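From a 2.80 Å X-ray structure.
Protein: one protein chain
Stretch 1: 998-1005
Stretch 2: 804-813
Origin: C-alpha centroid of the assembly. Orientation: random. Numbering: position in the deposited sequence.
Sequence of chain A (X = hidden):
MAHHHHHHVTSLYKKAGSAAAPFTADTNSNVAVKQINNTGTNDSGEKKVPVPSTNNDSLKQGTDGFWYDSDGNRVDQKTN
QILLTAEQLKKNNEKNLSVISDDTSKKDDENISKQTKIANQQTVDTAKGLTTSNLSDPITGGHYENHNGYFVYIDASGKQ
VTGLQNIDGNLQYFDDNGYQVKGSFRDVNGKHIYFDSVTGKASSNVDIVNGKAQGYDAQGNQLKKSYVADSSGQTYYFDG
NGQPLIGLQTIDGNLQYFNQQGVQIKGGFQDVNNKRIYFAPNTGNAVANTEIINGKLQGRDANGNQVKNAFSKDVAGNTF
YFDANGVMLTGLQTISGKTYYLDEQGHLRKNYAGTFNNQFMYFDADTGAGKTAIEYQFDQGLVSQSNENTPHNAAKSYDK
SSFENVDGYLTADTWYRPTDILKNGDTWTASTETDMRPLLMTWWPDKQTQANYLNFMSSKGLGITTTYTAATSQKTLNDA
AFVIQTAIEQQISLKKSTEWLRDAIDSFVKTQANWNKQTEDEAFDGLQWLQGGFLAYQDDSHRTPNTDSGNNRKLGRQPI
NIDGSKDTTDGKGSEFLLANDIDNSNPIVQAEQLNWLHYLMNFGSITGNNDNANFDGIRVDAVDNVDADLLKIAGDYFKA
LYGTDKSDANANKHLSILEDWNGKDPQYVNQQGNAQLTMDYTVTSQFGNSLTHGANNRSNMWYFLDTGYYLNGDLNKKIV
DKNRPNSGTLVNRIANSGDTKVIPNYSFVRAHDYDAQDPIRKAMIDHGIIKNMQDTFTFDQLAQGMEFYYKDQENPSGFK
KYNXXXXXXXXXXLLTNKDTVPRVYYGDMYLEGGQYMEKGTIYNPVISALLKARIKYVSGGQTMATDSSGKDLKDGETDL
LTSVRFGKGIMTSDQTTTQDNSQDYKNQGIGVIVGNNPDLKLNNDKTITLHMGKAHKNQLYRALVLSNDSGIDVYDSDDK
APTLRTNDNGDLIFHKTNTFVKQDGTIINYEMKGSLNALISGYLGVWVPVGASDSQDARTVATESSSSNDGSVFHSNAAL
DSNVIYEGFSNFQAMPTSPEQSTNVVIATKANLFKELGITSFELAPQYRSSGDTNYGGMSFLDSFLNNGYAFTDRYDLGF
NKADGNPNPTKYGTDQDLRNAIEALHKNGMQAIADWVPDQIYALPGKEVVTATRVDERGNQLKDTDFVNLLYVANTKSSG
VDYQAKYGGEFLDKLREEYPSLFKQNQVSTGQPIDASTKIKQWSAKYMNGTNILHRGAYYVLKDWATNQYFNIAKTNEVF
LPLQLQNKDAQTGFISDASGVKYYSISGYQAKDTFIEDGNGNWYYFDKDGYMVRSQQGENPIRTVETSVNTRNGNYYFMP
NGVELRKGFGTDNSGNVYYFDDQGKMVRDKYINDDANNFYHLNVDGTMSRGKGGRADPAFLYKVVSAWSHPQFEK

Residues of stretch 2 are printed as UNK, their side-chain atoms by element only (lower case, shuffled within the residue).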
ATOM      1  N   ALA A 998       0.375 -13.532  29.021  1.00 65.06           N
ATOM      2  CA  ALA A 998       1.125 -13.372  27.778  1.00 66.75           C
ATOM      3  C   ALA A 998       0.935 -14.528  26.773  1.00 70.95           C
ATOM      4  O   ALA A 998       0.930 -14.300  25.563  1.00 76.14           O
ATOM      5  CB  ALA A 998       2.608 -13.181  28.068  1.00 67.85           C
ATOM      6  N   LEU A 999       0.780 -15.753  27.267  1.00 70.54           N
ATOM      7  CA  LEU A 999       0.694 -16.940  26.394  1.00 65.95           C
ATOM      8  C   LEU A 999      -0.739 -17.280  25.920  1.00 66.00           C
ATOM      9  O   LEU A 999      -0.906 -17.982  24.911  1.00 66.38           O
ATOM     10  CB  LEU A 999       1.316 -18.158  27.091  1.00 62.66           C
ATOM     11  CG  LEU A 999       2.803 -18.036  27.443  1.00 62.05           C
ATOM     12  CD1 LEU A 999       3.200 -19.036  28.513  1.00 60.43           C
ATOM     13  CD2 LEU A 999       3.685 -18.199  26.218  1.00 62.08           C
ATOM     14  N   ILE A1000      -1.770 -16.802  26.622  1.00 62.66           N
ATOM     15  CA  ILE A1000      -3.145 -17.127  26.230  1.00 60.75           C
ATOM     16  C   ILE A1000      -4.184 -16.084  26.666  1.00 62.04           C
ATOM     17  O   ILE A1000      -4.028 -15.408  27.679  1.00 68.13           O
ATOM     18  CB  ILE A1000      -3.541 -18.542  26.731  1.00 61.07           C
ATOM     19  CG1 ILE A1000      -4.854 -19.005  26.100  1.00 61.84           C
ATOM     20  CG2 ILE A1000      -3.651 -18.597  28.242  1.00 62.54           C
ATOM     21  CD1 ILE A1000      -5.122 -20.491  26.237  1.00 61.65           C
ATOM     22  N   SER A1001      -5.234 -15.973  25.859  1.00 60.62           N
ATOM     23  CA  SER A1001      -6.459 -15.267  26.193  1.00 62.12           C
ATOM     24  C   SER A1001      -7.600 -16.208  25.835  1.00 60.30           C
ATOM     25  O   SER A1001      -8.225 -16.077  24.779  1.00 60.69           O
ATOM     26  CB  SER A1001      -6.591 -13.972  25.397  1.00 64.96           C
ATOM     27  OG  SER A1001      -5.438 -13.151  25.550  1.00 75.89           O
ATOM     28  N   GLY A1002      -7.864 -17.150  26.735  1.00 59.04           N
ATOM     29  CA  GLY A1002      -8.875 -18.187  26.534  1.00 59.45           C
ATOM     30  C   GLY A1002      -8.481 -19.462  27.253  1.00 59.40           C
ATOM     31  O   GLY A1002      -7.833 -19.412  28.303  1.00 60.65           O
ATOM     32  N   TYR A1003      -8.867 -20.605  26.694  1.00 59.60           N
ATOM     33  CA  TYR A1003      -8.490 -21.911  27.267  1.00 61.73           C
ATOM     34  C   TYR A1003      -7.704 -22.756  26.273  1.00 59.48           C
ATOM     35  O   TYR A1003      -7.939 -22.653  25.074  1.00 60.99           O
ATOM     36  CB  TYR A1003      -9.722 -22.712  27.714  1.00 60.39           C
ATOM     37  CG  TYR A1003      -9.314 -24.011  28.350  1.00 60.67           C
ATOM     38  CD1 TYR A1003      -8.836 -24.039  29.644  1.00 62.43           C
ATOM     39  CD2 TYR A1003      -9.324 -25.198  27.639  1.00 60.80           C
ATOM     40  CE1 TYR A1003      -8.418 -25.220  30.228  1.00 61.14           C
ATOM     41  CE2 TYR A1003      -8.917 -26.384  28.229  1.00 59.89           C
ATOM     42  CZ  TYR A1003      -8.464 -26.383  29.520  1.00 59.27           C
ATOM     43  OH  TYR A1003      -8.056 -27.553  30.110  1.00 63.69           O
ATOM     44  N   LEU A1004      -6.769 -23.567  26.780  1.00 58.17           N
ATOM     45  CA  LEU A1004      -6.075 -24.585  25.979  1.00 56.74           C
ATOM     46  C   LEU A1004      -5.742 -25.812  26.817  1.00 59.10           C
ATOM     47  O   LEU A1004      -5.005 -25.725  27.809  1.00 63.65           O
ATOM     48  CB  LEU A1004      -4.782 -24.031  25.390  1.00 57.40           C
ATOM     49  CG  LEU A1004      -3.931 -24.982  24.552  1.00 57.74           C
ATOM     50  CD1 LEU A1004      -4.721 -25.509  23.376  1.00 56.93           C
ATOM     51  CD2 LEU A1004      -2.653 -24.292  24.077  1.00 58.82           C
ATOM     52  N   GLY A1005      -6.280 -26.960  26.414  1.00 57.55           N
ATOM     53  CA  GLY A1005      -5.912 -28.255  27.010  1.00 55.15           C
ATOM     54  C   GLY A1005      -5.631 -29.283  25.918  1.00 53.93           C
ATOM     55  O   GLY A1005      -6.429 -29.447  24.992  1.00 55.32           O
ATOM     56  N   UNK A 804      -0.123 -10.638  18.128  1.00 62.02           N
ATOM     57  CA  UNK A 804      -1.259 -11.544  18.035  1.00 61.74           C
ATOM     58  C   UNK A 804      -1.520 -12.302  19.324  1.00 66.03           C
ATOM     59  O   UNK A 804      -0.596 -12.731  20.031  1.00 70.28           O
ATOM     60  o   UNK A 804      -1.381 -12.896  14.628  1.00 55.58           O
ATOM     61  c   UNK A 804      -1.022 -12.581  16.950  1.00 61.16           C
ATOM     62  c   UNK A 804      -1.361 -12.081  15.568  1.00 62.74           C
ATOM     63  o   UNK A 804      -1.641 -10.883  15.409  1.00 69.80           O
ATOM     64  N   UNK A 805      -2.807 -12.514  19.586  1.00 65.62           N
ATOM     65  CA  UNK A 805      -3.284 -13.265  20.740  1.00 67.44           C
ATOM     66  C   UNK A 805      -3.325 -14.756  20.433  1.00 66.06           C
ATOM     67  O   UNK A 805      -3.469 -15.142  19.282  1.00 66.74           O
ATOM     68  c   UNK A 805      -4.654  -9.738  23.357  1.00 72.47           C
ATOM     69  c   UNK A 805      -5.102  -9.025  21.110  1.00 73.16           C
ATOM     70  c   UNK A 805      -4.705 -12.810  21.127  1.00 69.15           C
ATOM     71  c   UNK A 805      -4.595 -11.050  22.927  1.00 71.29           C
ATOM     72  c   UNK A 805      -4.901  -8.731  22.445  1.00 72.49           C
ATOM     73  c   UNK A 805      -5.057 -10.341  20.690  1.00 72.03           C
ATOM     74  c   UNK A 805      -4.781 -11.376  21.588  1.00 71.14           C
ATOM     75  o   UNK A 805      -4.967  -7.423  22.869  1.00 70.13           O
ATOM     76  N   UNK A 806      -3.176 -15.588  21.470  1.00 61.03           N
ATOM     77  CA  UNK A 806      -3.519 -17.014  21.400  1.00 56.06           C
ATOM     78  C   UNK A 806      -2.717 -17.824  20.372  1.00 54.27           C
ATOM     79  O   UNK A 806      -3.204 -18.838  19.856  1.00 53.55           O
ATOM     80  c   UNK A 806      -5.033 -17.235  21.157  1.00 55.96           C
ATOM     81  o   UNK A 806      -5.503 -17.211  23.470  1.00 55.02           O
ATOM     82  c   UNK A 806      -5.877 -16.884  22.361  1.00 55.89           C
ATOM     83  n   UNK A 806      -7.023 -16.268  22.139  1.00 54.79           N
ATOM     84  N   UNK A 807      -1.476 -17.416  20.108  1.00 54.12           N
ATOM     85  CA  UNK A 807      -0.626 -18.139  19.173  1.00 52.45           C
ATOM     86  C   UNK A 807      -0.393 -19.615  19.537  1.00 55.45           C
ATOM     87  O   UNK A 807      -0.435 -20.473  18.645  1.00 58.46           O
ATOM     88  c   UNK A 807       1.878 -15.415  17.982  1.00 47.37           C
ATOM     89  c   UNK A 807       0.036 -16.457  16.726  1.00 48.72           C
ATOM     90  c   UNK A 807       0.560 -16.139  18.109  1.00 48.69           C
ATOM     91  c   UNK A 807       0.699 -17.406  18.976  1.00 50.51           C
ATOM     92  N   UNK A 808      -0.168 -19.925  20.829  1.00 53.49           N
ATOM     93  CA  UNK A 808      -0.082 -21.336  21.205  1.00 54.60           C
ATOM     94  C   UNK A 808      -1.332 -22.148  20.860  1.00 54.21           C
ATOM     95  O   UNK A 808      -1.225 -23.265  20.369  1.00 58.14           O
ATOM     96  c   UNK A 808       0.251 -19.048  21.931  1.00 53.35           C
ATOM     97  c   UNK A 808       0.851 -20.003  22.923  1.00 54.34           C
ATOM     98  c   UNK A 808       0.119 -21.273  22.722  1.00 55.32           C
ATOM     99  N   UNK A 809      -2.503 -21.585  21.114  1.00 53.17           N
ATOM    100  CA  UNK A 809      -3.755 -22.276  20.851  1.00 53.26           C
ATOM    101  C   UNK A 809      -3.944 -22.459  19.358  1.00 51.48           C
ATOM    102  O   UNK A 809      -4.427 -23.493  18.903  1.00 52.66           O
ATOM    103  c   UNK A 809      -4.933 -21.502  21.476  1.00 52.87           C
ATOM    104  o   UNK A 809      -4.592 -20.993  22.760  1.00 53.08           O
ATOM    105  N   UNK A 810      -3.580 -21.436  18.600  1.00 52.95           N
ATOM    106  CA  UNK A 810      -3.642 -21.495  17.144  1.00 53.71           C
ATOM    107  C   UNK A 810      -2.733 -22.596  16.589  1.00 52.62           C
ATOM    108  O   UNK A 810      -3.148 -23.346  15.721  1.00 53.52           O
ATOM    109  c   UNK A 810      -3.256 -20.146  16.550  1.00 55.19           C
ATOM    110  N   UNK A 811      -1.503 -22.689  17.096  1.00 51.09           N
ATOM    111  CA  UNK A 811      -0.591 -23.769  16.710  1.00 48.26           C
ATOM    112  C   UNK A 811      -1.089 -25.155  17.151  1.00 46.36           C
ATOM    113  O   UNK A 811      -0.919 -26.131  16.435  1.00 45.25           O
ATOM    114  c   UNK A 811       2.312 -23.217  15.163  1.00 47.95           C
ATOM    115  c   UNK A 811       1.643 -21.267  16.311  1.00 47.44           C
ATOM    116  c   UNK A 811       2.342 -20.481  15.413  1.00 46.47           C
ATOM    117  c   UNK A 811       3.017 -22.439  14.252  1.00 48.27           C
ATOM    118  o   UNK A 811       3.713 -20.302  13.475  1.00 47.41           O
ATOM    119  c   UNK A 811       3.025 -21.071  14.384  1.00 46.88           C
ATOM    120  c   UNK A 811       0.842 -23.501  17.190  1.00 47.58           C
ATOM    121  c   UNK A 811       1.623 -22.644  16.207  1.00 47.14           C
ATOM    122  N   UNK A 812      -1.747 -25.242  18.295  1.00 47.37           N
ATOM    123  CA  UNK A 812      -2.318 -26.513  18.731  1.00 48.50           C
ATOM    124  C   UNK A 812      -3.267 -27.049  17.674  1.00 48.80           C
ATOM    125  O   UNK A 812      -3.254 -28.246  17.364  1.00 53.43           O
ATOM    126  c   UNK A 812      -3.044 -26.368  20.063  1.00 49.90           C
ATOM    127  N   UNK A 813      -4.087 -26.171  17.113  1.00 48.27           N
ATOM    128  CA  UNK A 813      -5.003 -26.560  16.040  1.00 49.87           C
ATOM    129  C   UNK A 813      -4.269 -26.800  14.723  1.00 49.25           C
ATOM    130  O   UNK A 813      -4.488 -27.816  14.062  1.00 48.84           O
ATOM    131  c   UNK A 813      -6.081 -25.501  15.856  1.00 52.43           C
ATOM    132  c   UNK A 813      -6.986 -25.353  17.077  1.00 56.66           C
ATOM    133  s   UNK A 813      -8.268 -24.107  16.886  1.00 58.51           S
ATOM    134  c   UNK A 813      -9.141 -24.727  15.438  1.00 59.25           C
TER
HETATM  135  O   HOH W   1      -2.623 -14.279  24.137  1.00 58.94           O

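Position 804 carries two carbons, the second bonded to two oxygens. This is a carboxylate attached directly to CB, and the residue is Asp804; its side chain stays 9.0 Å or more from stretch 1 and takes no part in the contact.

Position 805 has one carbon leading to a six-carbon ring that bears a single oxygen, a phenol. A ring carbon lies 3.5 Å from Ser1001 OG, with Ser1001 OG oblique to the ring. This is Tyr805, and the ring carbon is CD1.

Position 806 shows two carbons, the second carrying one oxygen and one nitrogen. The oxygen lies 2.7 Å from Ser1001 N and the nitrogen 2.9 Å from Ser1001 O. The element labels make it a carboxamide, and the chain length makes it Asn806. The backbone bears this out: Ser1001 N donates to Asn806 OD1 (166° at hydrogen), while Asn806 ND2 donates to Ser1001 O (155°). One amide thus satisfies both the donor and the acceptor of a single residue's backbone. Asn806 OD1 also lies 3.2 Å from Ile1000 CG1.

Position 807 holds four carbons forked at the second, so it is Leu807; it makes no contact with stretch 1.

At 808, three carbons close a ring onto the backbone nitrogen, and the middle one of the three lies 3.3 Å from Leu999 O. This identifies Pro808.

Position 809 has one carbon and one oxygen; the oxygen lies 3.6 Å from Ile1000 CD1, and the CA of 809 is 4.0 Å from Leu1004 CD2. This is Ser809.

Position 810 has a single carbon, Ala810, with CB pointing away from stretch 1. Position 811 repeats the phenol pattern of one carbon, a six-carbon ring and one oxygen; Tyr811 is out of reach. Position 812 again has one carbon, and its CB sits 3.8 Å from Leu1004 CD1: Ala812. Position 813 is an unbranched run of two carbons, a sulfur and a terminal carbon, hence Met813, whose side chain stays 6.7 Å or more away.

The contact has a polar end and an apolar end. Just before the helix, the Asn806 carboxamide clasps Ser1001 where the chain turns a corner, and a water accepts from Asn806 N at 3.0 Å while making a weak bond to Ser1001 OG at 3.3 Å. Farther along, Leu1004 points toward the helix and meets Pro808, Ser809 and Ala812. The spacing of 808 and 812 is one helical turn, supported by Ala812 N to Pro808 O at 2.9 Å, so both present CB toward the strand. The axes of strand and helix cross at 44°, 8.9 Å apart at closest approach, and 394 Å² is buried in all.

Stretch 2, residues 804-813: DYNLPSAYAM
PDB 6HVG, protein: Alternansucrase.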